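Local coordinates for protein trehalose monomycolate exporter MmpL3 (Mycobacterium tuberculosis, PDB 7NVH) that probably exports trehalose monomycolate across the mycobacterial inner membrane, as an RND-type transporter that supplies mycolic acids for the outer cell envelope, at residues Ala109-Arg113 / Lys125-Val130; Phe255-Phe260 / Thr277-Gly282; Ile601-Phe606 / Lys697-Gly702; Val650-Arg655 / Glu748-Pro752. All coordinates share one frame. Numbering follows the deposited sequence.

Contact 1 lies in the periplasmic porter region, whereas contacts 2 and 4 lie on the opposite side of the chain's centre, at the far end of the membrane helices; the centre of contact 1 is about 68 Å from that of contact 2 and 77 Å from that of contact 4. Contact 3 falls between them, its centre about 41 Å from contact 1 and 34 Å from contact 2. Contacts 2 and 4 touch: Arg259 NH2 forms a 3.2 Å salt bridge with Glu651 OE2, and Thr280 CG2 packs 3.5 Å from Leu751 CD1. Bound lauryl maltose neopentyl glycol lies about 6 Å from the Phe129 side chain and 11 Å from that of Tyr698.

Contact 1 of 4, residues Ala109-Arg113 / Lys125-Val130; sequences AGYLR and KKYTFV
Residues 127-130 form a regular extended strand, and the short, weakly bonded strand 109-110 runs beside it in a roughly antiparallel direction, the touching parts 150° apart. Gly110 CA lies 4.1 Å from Val130 CA. Beyond Gly110 the chain leaves the sheet: Tyr111 to Arg113 take helical phi/psi values, with a turn bond from Arg113 N to Gly110 O of 3.2 Å. A beta-carbon on Gly110 would run into Val130 CG1, which approaches Gly110 CA to 3.7 Å. This is the edge of a four-stranded antiparallel sheet, ordered 109-110, 127-131, 70-74, 162-164, in a porter domain of RND type; the second half of the chain repeats the same strand order. On the sheet side covered by helix 84-94, Leu112 (chi1 m) brings CD1 to 3.7 Å from both Thr128 CG2 and Val130 CG1, and also packs on Trp86 and Val90. Tyr111 (chi1 t) places CB 3.7 Å from Thr128 OG1, whose hydrogen bond goes to Met120 O. Its ring extends to Lys125, where NZ donates to Tyr111 OH at 3.2 Å; that hydroxyl also bonds to Asp82. Phe129 points away, edge-to-face with Phe440 and Tyr447 from the other half of the protein.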
loop_
_atom_site.group_PDB
_atom_site.type_symbol
_atom_site.label_atom_id
_atom_site.label_comp_id
_atom_site.label_asym_id
_atom_site.label_seq_id
_atom_site.Cartn_x
_atom_site.Cartn_y
_atom_site.Cartn_z
ATOM N N ALA A 109 -4.779 28.071 -23.661
ATOM C CA ALA A 109 -5.867 29.036 -23.720
ATOM C C ALA A 109 -5.938 29.776 -22.396
ATOM O O ALA A 109 -5.968 29.147 -21.335
ATOM C CB ALA A 109 -7.201 28.350 -24.017
ATOM N N GLY A 110 -5.972 31.102 -22.459
ATOM C CA GLY A 110 -6.005 31.902 -21.252
ATOM C C GLY A 110 -6.493 33.302 -21.541
ATOM O O GLY A 110 -6.804 33.657 -22.680
ATOM N N TYR A 111 -6.562 34.103 -20.476
ATOM C CA TYR A 111 -6.985 35.490 -20.615
ATOM C C TYR A 111 -5.999 36.302 -21.442
ATOM O O TYR A 111 -6.412 37.185 -22.202
ATOM C CB TYR A 111 -7.168 36.123 -19.235
ATOM C CG TYR A 111 -7.521 37.591 -19.276
ATOM C CD1 TYR A 111 -8.830 38.000 -19.448
ATOM C CD2 TYR A 111 -6.544 38.564 -19.139
ATOM C CE1 TYR A 111 -9.159 39.336 -19.488
ATOM C CE2 TYR A 111 -6.864 39.901 -19.179
ATOM C CZ TYR A 111 -8.173 40.281 -19.353
ATOM O OH TYR A 111 -8.502 41.615 -19.392
ATOM N N LEU A 112 -4.698 36.031 -21.303
ATOM C CA LEU A 112 -3.699 36.780 -22.058
ATOM C C LEU A 112 -3.873 36.594 -23.557
ATOM O O LEU A 112 -3.460 37.453 -24.342
ATOM C CB LEU A 112 -2.293 36.356 -21.642
ATOM C CG LEU A 112 -1.908 36.580 -20.182
ATOM C CD1 LEU A 112 -2.114 35.309 -19.377
ATOM C CD2 LEU A 112 -0.474 37.062 -20.076
ATOM N N ARG A 113 -4.471 35.477 -23.968
ATOM C CA ARG A 113 -4.745 35.195 -25.370
ATOM C C ARG A 113 -6.080 35.782 -25.814
ATOM O O ARG A 113 -6.134 36.539 -26.787
ATOM C CB ARG A 113 -4.723 33.684 -25.604
ATOM C CG ARG A 113 -5.192 33.264 -26.977
ATOM C CD ARG A 113 -5.210 31.750 -27.114
ATOM N NE ARG A 113 -3.879 31.192 -27.336
ATOM C CZ ARG A 113 -3.116 31.440 -28.398
ATOM N NH1 ARG A 113 -3.544 32.232 -29.368
ATOM N NH2 ARG A 113 -1.922 30.879 -28.494
ATOM N N LYS A 125 -7.212 42.325 -11.332
ATOM C CA LYS A 125 -6.272 42.199 -12.444
ATOM C C LYS A 125 -4.831 42.200 -11.941
ATOM O O LYS A 125 -4.025 43.060 -12.287
ATOM C CB LYS A 125 -6.490 43.308 -13.477
ATOM C CG LYS A 125 -7.817 43.242 -14.210
ATOM C CD LYS A 125 -8.070 41.866 -14.781
ATOM C CE LYS A 125 -9.188 41.913 -15.797
ATOM N NZ LYS A 125 -9.108 43.155 -16.611
ATOM N N LYS A 126 -4.522 41.225 -11.094
ATOM C CA LYS A 126 -3.151 41.035 -10.650
ATOM C C LYS A 126 -2.724 39.578 -10.637
ATOM O O LYS A 126 -1.559 39.300 -10.344
ATOM C CB LYS A 126 -2.941 41.644 -9.257
ATOM C CG LYS A 126 -2.807 43.153 -9.283
ATOM C CD LYS A 126 -2.481 43.717 -7.920
ATOM C CE LYS A 126 -2.330 45.224 -7.996
ATOM N NZ LYS A 126 -3.592 45.864 -8.454
ATOM N N TYR A 127 -3.618 38.649 -10.943
ATOM C CA TYR A 127 -3.268 37.252 -11.119
ATOM C C TYR A 127 -4.038 36.730 -12.317
ATOM O O TYR A 127 -5.198 37.093 -12.520
ATOM C CB TYR A 127 -3.606 36.419 -9.881
ATOM C CG TYR A 127 -2.542 36.424 -8.812
ATOM C CD1 TYR A 127 -1.707 35.336 -8.634
ATOM C CD2 TYR A 127 -2.393 37.509 -7.965
ATOM C CE1 TYR A 127 -0.741 35.335 -7.655
ATOM C CE2 TYR A 127 -1.432 37.517 -6.984
ATOM C CZ TYR A 127 -0.610 36.428 -6.832
ATOM O OH TYR A 127 0.354 36.431 -5.851
ATOM N N THR A 128 -3.390 35.885 -13.112
ATOM C CA THR A 128 -4.044 35.261 -14.248
ATOM C C THR A 128 -3.393 33.913 -14.490
ATOM O O THR A 128 -2.263 33.666 -14.065
ATOM C CB THR A 128 -3.961 36.131 -15.504
ATOM O OG1 THR A 128 -4.590 35.453 -16.596
ATOM C CG2 THR A 128 -2.517 36.402 -15.857
ATOM N N PHE A 129 -4.118 33.037 -15.172
ATOM C CA PHE A 129 -3.606 31.709 -15.458
ATOM C C PHE A 129 -4.006 31.296 -16.864
ATOM O O PHE A 129 -4.987 31.791 -17.421
ATOM C CB PHE A 129 -4.104 30.678 -14.438
ATOM C CG PHE A 129 -5.513 30.223 -14.665
ATOM C CD1 PHE A 129 -5.774 28.950 -15.131
ATOM C CD2 PHE A 129 -6.577 31.059 -14.396
ATOM C CE1 PHE A 129 -7.065 28.526 -15.333
ATOM C CE2 PHE A 129 -7.869 30.637 -14.594
ATOM C CZ PHE A 129 -8.113 29.372 -15.064
ATOM N N VAL A 130 -3.217 30.392 -17.435
ATOM C CA VAL A 130 -3.511 29.789 -18.724
ATOM C C VAL A 130 -3.507 28.282 -18.544
ATOM O O VAL A 130 -2.809 27.742 -17.680
ATOM C CB VAL A 130 -2.504 30.211 -19.814
ATOM C CG1 VAL A 130 -2.531 31.713 -20.002
ATOM C CG2 VAL A 130 -1.110 29.747 -19.453
#

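Contact 2 of 4, residues Phe255-Phe260 / Thr277-Gly282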
loop_
_atom_site.group_PDB
_atom_site.type_symbol
_atom_site.label_atom_id
_atom_site.label_comp_id
_atom_site.label_asym_id
_atom_site.label_seq_id
_atom_site.Cartn_x
_atom_site.Cartn_y
_atom_site.Cartn_z
ATOM N N PHE A 255 16.452 -14.727 12.166
ATOM C CA PHE A 255 16.092 -15.971 12.837
ATOM C C PHE A 255 16.998 -17.115 12.410
ATOM O O PHE A 255 17.473 -17.884 13.254
ATOM C CB PHE A 255 14.627 -16.312 12.577
ATOM C CG PHE A 255 13.672 -15.569 13.461
ATOM C CD1 PHE A 255 13.283 -16.101 14.677
ATOM C CD2 PHE A 255 13.172 -14.337 13.086
ATOM C CE1 PHE A 255 12.410 -15.420 15.497
ATOM C CE2 PHE A 255 12.300 -13.650 13.902
ATOM C CZ PHE A 255 11.917 -14.192 15.108
ATOM N N ILE A 256 17.277 -17.232 11.112
ATOM C CA ILE A 256 18.062 -18.372 10.646
ATOM C C ILE A 256 19.517 -18.254 11.088
ATOM O O ILE A 256 20.126 -19.242 11.517
ATOM C CB ILE A 256 17.922 -18.523 9.123
ATOM C CG1 ILE A 256 16.514 -19.014 8.802
ATOM C CG2 ILE A 256 18.953 -19.493 8.585
ATOM C CD1 ILE A 256 16.200 -19.063 7.348
ATOM N N VAL A 257 20.098 -17.056 11.005
ATOM C CA VAL A 257 21.478 -16.872 11.443
ATOM C C VAL A 257 21.597 -17.095 12.944
ATOM O O VAL A 257 22.557 -17.716 13.417
ATOM C CB VAL A 257 21.985 -15.479 11.032
ATOM C CG1 VAL A 257 23.279 -15.151 11.747
ATOM C CG2 VAL A 257 22.182 -15.413 9.531
ATOM N N SER A 258 20.632 -16.595 13.719
ATOM C CA SER A 258 20.665 -16.811 15.158
ATOM C C SER A 258 20.543 -18.288 15.494
ATOM O O SER A 258 21.226 -18.784 16.395
ATOM C CB SER A 258 19.550 -16.016 15.831
ATOM O OG SER A 258 18.300 -16.652 15.653
ATOM N N ARG A 259 19.678 -19.011 14.781
ATOM C CA ARG A 259 19.547 -20.443 15.025
ATOM C C ARG A 259 20.832 -21.180 14.676
ATOM O O ARG A 259 21.235 -22.108 15.384
ATOM C CB ARG A 259 18.371 -21.005 14.231
ATOM C CG ARG A 259 17.956 -22.392 14.663
ATOM C CD ARG A 259 17.563 -22.401 16.124
ATOM N NE ARG A 259 17.811 -23.698 16.743
ATOM C CZ ARG A 259 16.865 -24.595 16.994
ATOM N NH1 ARG A 259 15.605 -24.332 16.685
ATOM N NH2 ARG A 259 17.179 -25.751 17.559
ATOM N N PHE A 260 21.488 -20.785 13.584
ATOM C CA PHE A 260 22.756 -21.413 13.226
ATOM C C PHE A 260 23.816 -21.159 14.289
ATOM O O PHE A 260 24.564 -22.072 14.659
ATOM C CB PHE A 260 23.232 -20.907 11.867
ATOM C CG PHE A 260 24.549 -21.478 11.437
ATOM C CD1 PHE A 260 24.617 -22.723 10.847
ATOM C CD2 PHE A 260 25.721 -20.769 11.619
ATOM C CE1 PHE A 260 25.824 -23.249 10.451
ATOM C CE2 PHE A 260 26.930 -21.293 11.224
ATOM C CZ PHE A 260 26.981 -22.534 10.640
ATOM N N THR A 277 19.551 -26.213 11.693
ATOM C CA THR A 277 18.995 -24.880 11.516
ATOM C C THR A 277 18.013 -24.849 10.357
ATOM O O THR A 277 16.999 -24.154 10.442
ATOM C CB THR A 277 20.094 -23.832 11.331
ATOM O OG1 THR A 277 19.509 -22.525 11.372
ATOM C CG2 THR A 277 20.806 -23.990 10.011
ATOM N N VAL A 278 18.251 -25.625 9.297
ATOM C CA VAL A 278 17.230 -25.759 8.263
ATOM C C VAL A 278 15.964 -26.340 8.870
ATOM O O VAL A 278 14.947 -25.649 8.982
ATOM C CB VAL A 278 17.742 -26.612 7.092
ATOM C CG1 VAL A 278 16.586 -27.020 6.201
ATOM C CG2 VAL A 278 18.765 -25.837 6.288
ATOM N N ILE A 279 16.056 -27.570 9.382
ATOM C CA ILE A 279 14.934 -28.325 9.933
ATOM C C ILE A 279 14.040 -27.455 10.805
ATOM O O ILE A 279 12.811 -27.527 10.708
ATOM C CB ILE A 279 15.442 -29.541 10.730
ATOM C CG1 ILE A 279 15.937 -30.630 9.783
ATOM C CG2 ILE A 279 14.355 -30.090 11.628
ATOM C CD1 ILE A 279 16.437 -31.860 10.494
ATOM N N THR A 280 14.636 -26.621 11.656
ATOM C CA THR A 280 13.807 -25.810 12.547
ATOM C C THR A 280 13.513 -24.417 11.988
ATOM O O THR A 280 12.355 -24.080 11.706
ATOM C CB THR A 280 14.478 -25.692 13.916
ATOM O OG1 THR A 280 15.554 -24.751 13.840
ATOM C CG2 THR A 280 15.021 -27.032 14.353
ATOM N N ALA A 281 14.553 -23.601 11.811
ATOM C CA ALA A 281 14.336 -22.201 11.480
ATOM C C ALA A 281 13.846 -22.033 10.049
ATOM O O ALA A 281 13.005 -21.171 9.783
ATOM C CB ALA A 281 15.619 -21.405 11.704
ATOM N N GLY A 282 14.375 -22.814 9.104
ATOM C CA GLY A 282 13.905 -22.698 7.738
ATOM C C GLY A 282 12.465 -23.145 7.597
ATOM O O GLY A 282 11.704 -22.574 6.817
#
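Arg259 lies across the neighbouring helix, its CB 3.4 Å from Thr277 OG1 and 3.8 Å from Ala281 CB, and its guanidinium carries one face over the Thr280 hydroxyl. Arg259 NH1 and Thr280 OG1 are 2.9 Å apart, but the angle is too poor for a hydrogen bond; the charge is met instead by salt bridges from NH2 to Glu263 and to Glu651, the latter in contact 4. One turn back, Ile256 packs CG1 against Ala281 CB at 3.9 Å and reaches CD1 to 4.3 Å from Gly282 CA. The two helices, 248-265 and 270-297, follow one another through a short connection and form a helical hairpin, corresponding to transmembrane helices 4 and 5 of the RND permease fold. Their segments run 140° apart with the axes approaching to 9.2 Å, and the small Ala281 leaves room for Ile256 and the Arg259 CB between the helices. Nearer the connection, Thr277 OG1 gives a weak hydrogen bond to Ile256 O at 3.3 Å, sharing that carbonyl with the helical bond from Phe260 N, and Thr277 CG2 lies at the edge of the Phe260 ring. A wider, pi-type turn alters the second helix here: Gly282 N reaches Thr277 O at 3.2 Å. Helix 305-336 also packs here, Leu329 meeting Ile256 and Leu333 meeting Phe260.

Contact 3 of 4, residues Ile601-Phe606 / Lys697-Gly702; sequences ILTWIF and KYLAFG
An aromatic cluster of Phe606, Tyr698 and Phe701 joins helices 582-607 and 694-726. The segments 601-606 and 697-702 are helical, the first with a wider, pi-type turn at 603-606, cross at 139° between their N-to-C directions and keep their axes 10.3 Å apart at closest approach; Leu602 CA and Gly702 CA are the nearest pair, 6.2 Å apart. Phe701 (chi1 t) is the knob, seated among Ile601, Leu602, Ile605 and Phe606, with Ile605 CD1 3.4 Å from Phe701 CE2 and Leu602 CD2 3.7 Å from Phe701 CD2. Phe606 (chi1 m) turns its edge to the Phe701 face in an offset edge-to-face pair, centroids 5.8 Å apart and planes at 76°. Its own face receives the edge of Tyr698 (chi1 p; centroids 5.7 Å, planes 73°), and Tyr698 CB makes a CH-pi contact 3.4 Å from the Phe606 centroid. Leu602 (m, t) places CD2 3.5 Å from Gly702 N, where a beta-carbon on the glycine would clash with Leu602 CD1. Outside the pair, Phe617 stacks on Phe606 and Tyr698 OH bonds to Thr623 N. This is a single knob-into-hole between obliquely crossed, roughly opposed helices, corresponding to transmembrane helices 9 and 12 of the RND permease fold.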
loop_
_atom_site.group_PDB
_atom_site.type_symbol
_atom_site.label_atom_id
_atom_site.label_comp_id
_atom_site.label_asym_id
_atom_site.label_seq_id
_atom_site.Cartn_x
_atom_site.Cartn_y
_atom_site.Cartn_z
ATOM N N ILE A 601 -6.067 2.842 16.153
ATOM C CA ILE A 601 -5.010 3.835 16.326
ATOM C C ILE A 601 -4.821 4.643 15.050
ATOM O O ILE A 601 -4.666 5.872 15.088
ATOM C CB ILE A 601 -3.702 3.150 16.764
ATOM C CG1 ILE A 601 -3.729 2.860 18.264
ATOM C CG2 ILE A 601 -2.499 4.004 16.411
ATOM C CD1 ILE A 601 -2.753 1.791 18.691
ATOM N N LEU A 602 -4.833 3.968 13.897
ATOM C CA LEU A 602 -4.685 4.667 12.626
ATOM C C LEU A 602 -5.804 5.673 12.420
ATOM O O LEU A 602 -5.560 6.799 11.977
ATOM C CB LEU A 602 -4.660 3.667 11.474
ATOM C CG LEU A 602 -3.355 2.913 11.241
ATOM C CD1 LEU A 602 -3.421 2.164 9.925
ATOM C CD2 LEU A 602 -2.184 3.875 11.258
ATOM N N THR A 603 -7.043 5.285 12.724
ATOM C CA THR A 603 -8.151 6.222 12.600
ATOM C C THR A 603 -7.978 7.398 13.550
ATOM O O THR A 603 -8.119 8.557 13.150
ATOM C CB THR A 603 -9.477 5.512 12.861
ATOM O OG1 THR A 603 -9.661 4.477 11.890
ATOM C CG2 THR A 603 -10.622 6.496 12.770
ATOM N N TRP A 604 -7.628 7.117 14.807
ATOM C CA TRP A 604 -7.492 8.184 15.791
ATOM C C TRP A 604 -6.402 9.173 15.410
ATOM O O TRP A 604 -6.503 10.359 15.735
ATOM C CB TRP A 604 -7.203 7.594 17.169
ATOM C CG TRP A 604 -7.143 8.613 18.256
ATOM C CD1 TRP A 604 -8.194 9.247 18.844
ATOM C CD2 TRP A 604 -5.965 9.111 18.897
ATOM N NE1 TRP A 604 -7.746 10.113 19.808
ATOM C CE2 TRP A 604 -6.379 10.048 19.860
ATOM C CE3 TRP A 604 -4.599 8.856 18.748
ATOM C CZ2 TRP A 604 -5.478 10.731 20.671
ATOM C CZ3 TRP A 604 -3.707 9.536 19.552
ATOM C CH2 TRP A 604 -4.150 10.461 20.501
ATOM N N ILE A 605 -5.361 8.713 14.728
ATOM C CA ILE A 605 -4.252 9.604 14.405
ATOM C C ILE A 605 -4.466 10.319 13.076
ATOM O O ILE A 605 -4.249 11.529 12.980
ATOM C CB ILE A 605 -2.930 8.819 14.422
ATOM C CG1 ILE A 605 -2.548 8.498 15.865
ATOM C CG2 ILE A 605 -1.826 9.608 13.749
ATOM C CD1 ILE A 605 -1.334 7.640 15.999
ATOM N N PHE A 606 -4.904 9.612 12.037
ATOM C CA PHE A 606 -4.971 10.183 10.699
ATOM C C PHE A 606 -6.340 10.741 10.339
ATOM O O PHE A 606 -6.417 11.750 9.636
ATOM C CB PHE A 606 -4.552 9.133 9.668
ATOM C CG PHE A 606 -3.103 8.767 9.752
ATOM C CD1 PHE A 606 -2.154 9.486 9.051
ATOM C CD2 PHE A 606 -2.685 7.724 10.554
ATOM C CE1 PHE A 606 -0.821 9.161 9.138
ATOM C CE2 PHE A 606 -1.352 7.396 10.644
ATOM C CZ PHE A 606 -0.419 8.117 9.937
ATOM N N LYS A 697 2.419 7.070 4.583
ATOM C CA LYS A 697 2.608 7.399 5.991
ATOM C C LYS A 697 1.748 6.518 6.881
ATOM O O LYS A 697 2.250 5.899 7.823
ATOM C CB LYS A 697 2.299 8.872 6.250
ATOM C CG LYS A 697 3.303 9.835 5.664
ATOM C CD LYS A 697 2.946 11.261 6.021
ATOM C CE LYS A 697 3.351 11.582 7.443
ATOM N NZ LYS A 697 4.576 12.420 7.483
ATOM N N TYR A 698 0.447 6.428 6.593
ATOM C CA TYR A 698 -0.383 5.627 7.480
ATOM C C TYR A 698 -0.274 4.135 7.203
ATOM O O TYR A 698 -0.500 3.348 8.124
ATOM C CB TYR A 698 -1.849 6.086 7.463
ATOM C CG TYR A 698 -2.611 6.054 6.160
ATOM C CD1 TYR A 698 -2.937 4.859 5.543
ATOM C CD2 TYR A 698 -3.077 7.230 5.589
ATOM C CE1 TYR A 698 -3.661 4.841 4.370
ATOM C CE2 TYR A 698 -3.798 7.221 4.415
ATOM C CZ TYR A 698 -4.087 6.024 3.809
ATOM O OH TYR A 698 -4.809 6.010 2.640
ATOM N N LEU A 699 0.136 3.719 6.003
ATOM C CA LEU A 699 0.485 2.311 5.819
ATOM C C LEU A 699 1.650 1.914 6.725
ATOM O O LEU A 699 1.563 0.944 7.492
ATOM C CB LEU A 699 0.826 2.046 4.353
ATOM C CG LEU A 699 1.400 0.672 4.005
ATOM C CD1 LEU A 699 0.382 -0.422 4.247
ATOM C CD2 LEU A 699 1.874 0.646 2.566
ATOM N N ALA A 700 2.742 2.677 6.665
ATOM C CA ALA A 700 3.911 2.374 7.480
ATOM C C ALA A 700 3.607 2.524 8.963
ATOM O O ALA A 700 4.119 1.759 9.785
ATOM C CB ALA A 700 5.077 3.272 7.076
ATOM N N PHE A 701 2.781 3.503 9.329
ATOM C CA PHE A 701 2.466 3.683 10.739
ATOM C C PHE A 701 1.563 2.571 11.251
ATOM O O PHE A 701 1.687 2.163 12.409
ATOM C CB PHE A 701 1.827 5.050 10.969
ATOM C CG PHE A 701 1.772 5.452 12.410
ATOM C CD1 PHE A 701 2.706 6.331 12.923
ATOM C CD2 PHE A 701 0.796 4.956 13.252
ATOM C CE1 PHE A 701 2.672 6.705 14.245
ATOM C CE2 PHE A 701 0.758 5.323 14.575
ATOM C CZ PHE A 701 1.697 6.201 15.074
ATOM N N GLY A 702 0.653 2.067 10.417
ATOM C CA GLY A 702 -0.109 0.895 10.804
ATOM C C GLY A 702 0.780 -0.312 11.013
ATOM O O GLY A 702 0.602 -1.064 11.974
#

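Contact 4 of 4, residues Val650-Arg655 / Glu748-Pro752; sequences VEARER and EIHLP
Val650 lies near the C-terminal end of helix 624-654, and residues 748-752, which lack regular structure, pass alongside it; Glu651 CA lies 5.7 Å from Ile749 CA, and Glu654 CA likewise 5.7 Å from His750 CA. Val650 (chi1 t) places CG1 3.5 Å from Ile749 CD1, while Trp731 packs on the same valine. Glu651 backs onto the loop through its main chain, its CA 3.7 Å from Ile749 O, and its extended side chain (t, t) carries OE2 to Arg259 in a salt bridge. Through that bond helix 624-654, corresponding to transmembrane helix 10 of the RND permease fold, is tied to helix 248-265 of the first half, at the end of the bundle away from the porter domains. Arg653 faces off this surface toward Trp731. Glu654 (m, m), with its N bonded to Val650 O at 3.3 Å, points at the loop: CB is 3.8 Å from His750 CB, and OE1 comes within 3.2 Å of Ile749 CD1, a close packing of carboxylate on methyl. Ile749 (chi1 p, chi2 t) thus fits between Val650 and Glu654. At Arg655 the psi angle changes to 13°, and CG rests 4.4 Å from His750 CE1, near the imidazole plane, while Glu654 O lies over one face of that ring. His750 and Leu751 are extended, and Leu751 turns to Ile279 and Thr280 of helix 270-297.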
loop_
_atom_site.group_PDB
_atom_site.type_symbol
_atom_site.label_atom_id
_atom_site.label_comp_id
_atom_site.label_asym_id
_atom_site.label_seq_id
_atom_site.Cartn_x
_atom_site.Cartn_y
_atom_site.Cartn_z
ATOM N N VAL A 650 6.487 -25.093 20.671
ATOM C CA VAL A 650 6.071 -26.396 20.163
ATOM C C VAL A 650 7.268 -27.330 20.053
ATOM O O VAL A 650 7.169 -28.527 20.347
ATOM C CB VAL A 650 5.349 -26.243 18.814
ATOM C CG1 VAL A 650 4.910 -27.590 18.307
ATOM C CG2 VAL A 650 4.147 -25.336 18.955
ATOM N N GLU A 651 8.414 -26.801 19.622
ATOM C CA GLU A 651 9.630 -27.604 19.555
ATOM C C GLU A 651 10.053 -28.081 20.937
ATOM O O GLU A 651 10.446 -29.241 21.108
ATOM C CB GLU A 651 10.745 -26.790 18.902
ATOM C CG GLU A 651 12.135 -27.348 19.111
ATOM C CD GLU A 651 13.202 -26.497 18.455
ATOM O OE1 GLU A 651 12.842 -25.573 17.698
ATOM O OE2 GLU A 651 14.399 -26.751 18.702
ATOM N N ALA A 652 9.977 -27.202 21.936
ATOM C CA ALA A 652 10.374 -27.581 23.287
ATOM C C ALA A 652 9.405 -28.588 23.891
ATOM O O ALA A 652 9.816 -29.472 24.648
ATOM C CB ALA A 652 10.476 -26.338 24.170
ATOM N N ARG A 653 8.115 -28.467 23.576
ATOM C CA ARG A 653 7.130 -29.384 24.139
ATOM C C ARG A 653 7.381 -30.814 23.684
ATOM O O ARG A 653 7.269 -31.755 24.478
ATOM C CB ARG A 653 5.720 -28.941 23.757
ATOM C CG ARG A 653 4.661 -29.994 24.003
ATOM C CD ARG A 653 4.196 -29.974 25.445
ATOM N NE ARG A 653 3.647 -31.260 25.856
ATOM C CZ ARG A 653 2.834 -31.426 26.892
ATOM N NH1 ARG A 653 2.474 -30.385 27.626
ATOM N NH2 ARG A 653 2.383 -32.633 27.195
ATOM N N GLU A 654 7.725 -30.999 22.407
ATOM C CA GLU A 654 8.003 -32.337 21.902
ATOM C C GLU A 654 9.204 -32.971 22.587
ATOM O O GLU A 654 9.325 -34.199 22.590
ATOM C CB GLU A 654 8.224 -32.292 20.390
ATOM C CG GLU A 654 7.019 -31.812 19.599
ATOM C CD GLU A 654 5.969 -32.891 19.409
ATOM O OE1 GLU A 654 4.992 -32.647 18.672
ATOM O OE2 GLU A 654 6.121 -33.988 19.988
ATOM N N ARG A 655 10.090 -32.165 23.168
ATOM C CA ARG A 655 11.248 -32.668 23.893
ATOM C C ARG A 655 10.901 -33.156 25.294
ATOM O O ARG A 655 11.812 -33.377 26.098
ATOM C CB ARG A 655 12.326 -31.587 23.971
ATOM C CG ARG A 655 13.090 -31.389 22.675
ATOM C CD ARG A 655 14.432 -30.721 22.915
ATOM N NE ARG A 655 14.351 -29.674 23.928
ATOM C CZ ARG A 655 14.453 -28.374 23.669
ATOM N NH1 ARG A 655 14.639 -27.957 22.424
ATOM N NH2 ARG A 655 14.368 -27.491 24.653
ATOM N N GLU A 748 7.407 -32.494 11.363
ATOM C CA GLU A 748 8.707 -32.907 11.878
ATOM C C GLU A 748 9.192 -31.934 12.944
ATOM O O GLU A 748 10.394 -31.671 13.056
ATOM C CB GLU A 748 9.737 -33.034 10.754
ATOM C CG GLU A 748 10.849 -34.028 11.052
ATOM C CD GLU A 748 10.416 -35.467 10.839
ATOM O OE1 GLU A 748 9.350 -35.685 10.226
ATOM O OE2 GLU A 748 11.138 -36.380 11.288
ATOM N N ILE A 749 8.265 -31.385 13.726
ATOM C CA ILE A 749 8.537 -30.323 14.688
ATOM C C ILE A 749 9.439 -30.802 15.820
ATOM O O ILE A 749 9.812 -30.017 16.698
ATOM C CB ILE A 749 7.212 -29.764 15.238
ATOM C CG1 ILE A 749 6.325 -30.914 15.717
ATOM C CG2 ILE A 749 6.498 -28.947 14.180
ATOM C CD1 ILE A 749 5.005 -30.478 16.290
ATOM N N HIS A 750 9.798 -32.082 15.811
ATOM C CA HIS A 750 10.615 -32.679 16.857
ATOM C C HIS A 750 12.001 -33.011 16.319
ATOM O O HIS A 750 12.129 -33.632 15.259
ATOM C CB HIS A 750 9.952 -33.943 17.409
ATOM C CG HIS A 750 10.781 -34.669 18.420
ATOM N ND1 HIS A 750 11.535 -34.016 19.372
ATOM C CD2 HIS A 750 10.977 -35.992 18.627
ATOM C CE1 HIS A 750 12.158 -34.906 20.122
ATOM N NE2 HIS A 750 11.837 -36.113 19.692
ATOM N N LEU A 751 13.034 -32.592 17.052
ATOM C CA LEU A 751 14.411 -32.974 16.767
ATOM C C LEU A 751 14.903 -33.934 17.838
ATOM O O LEU A 751 14.990 -33.546 19.012
ATOM C CB LEU A 751 15.322 -31.752 16.702
ATOM C CG LEU A 751 15.625 -31.187 15.317
ATOM C CD1 LEU A 751 16.585 -30.023 15.438
ATOM C CD2 LEU A 751 16.202 -32.268 14.421
ATOM N N PRO A 752 15.241 -35.185 17.492
ATOM C CA PRO A 752 15.722 -36.167 18.468
ATOM C C PRO A 752 17.082 -35.796 19.051
ATOM O O PRO A 752 17.708 -34.852 18.566
ATOM C CB PRO A 752 15.816 -37.464 17.653
ATOM C CG PRO A 752 15.032 -37.209 16.400
ATOM C CD PRO A 752 15.167 -35.748 16.135
#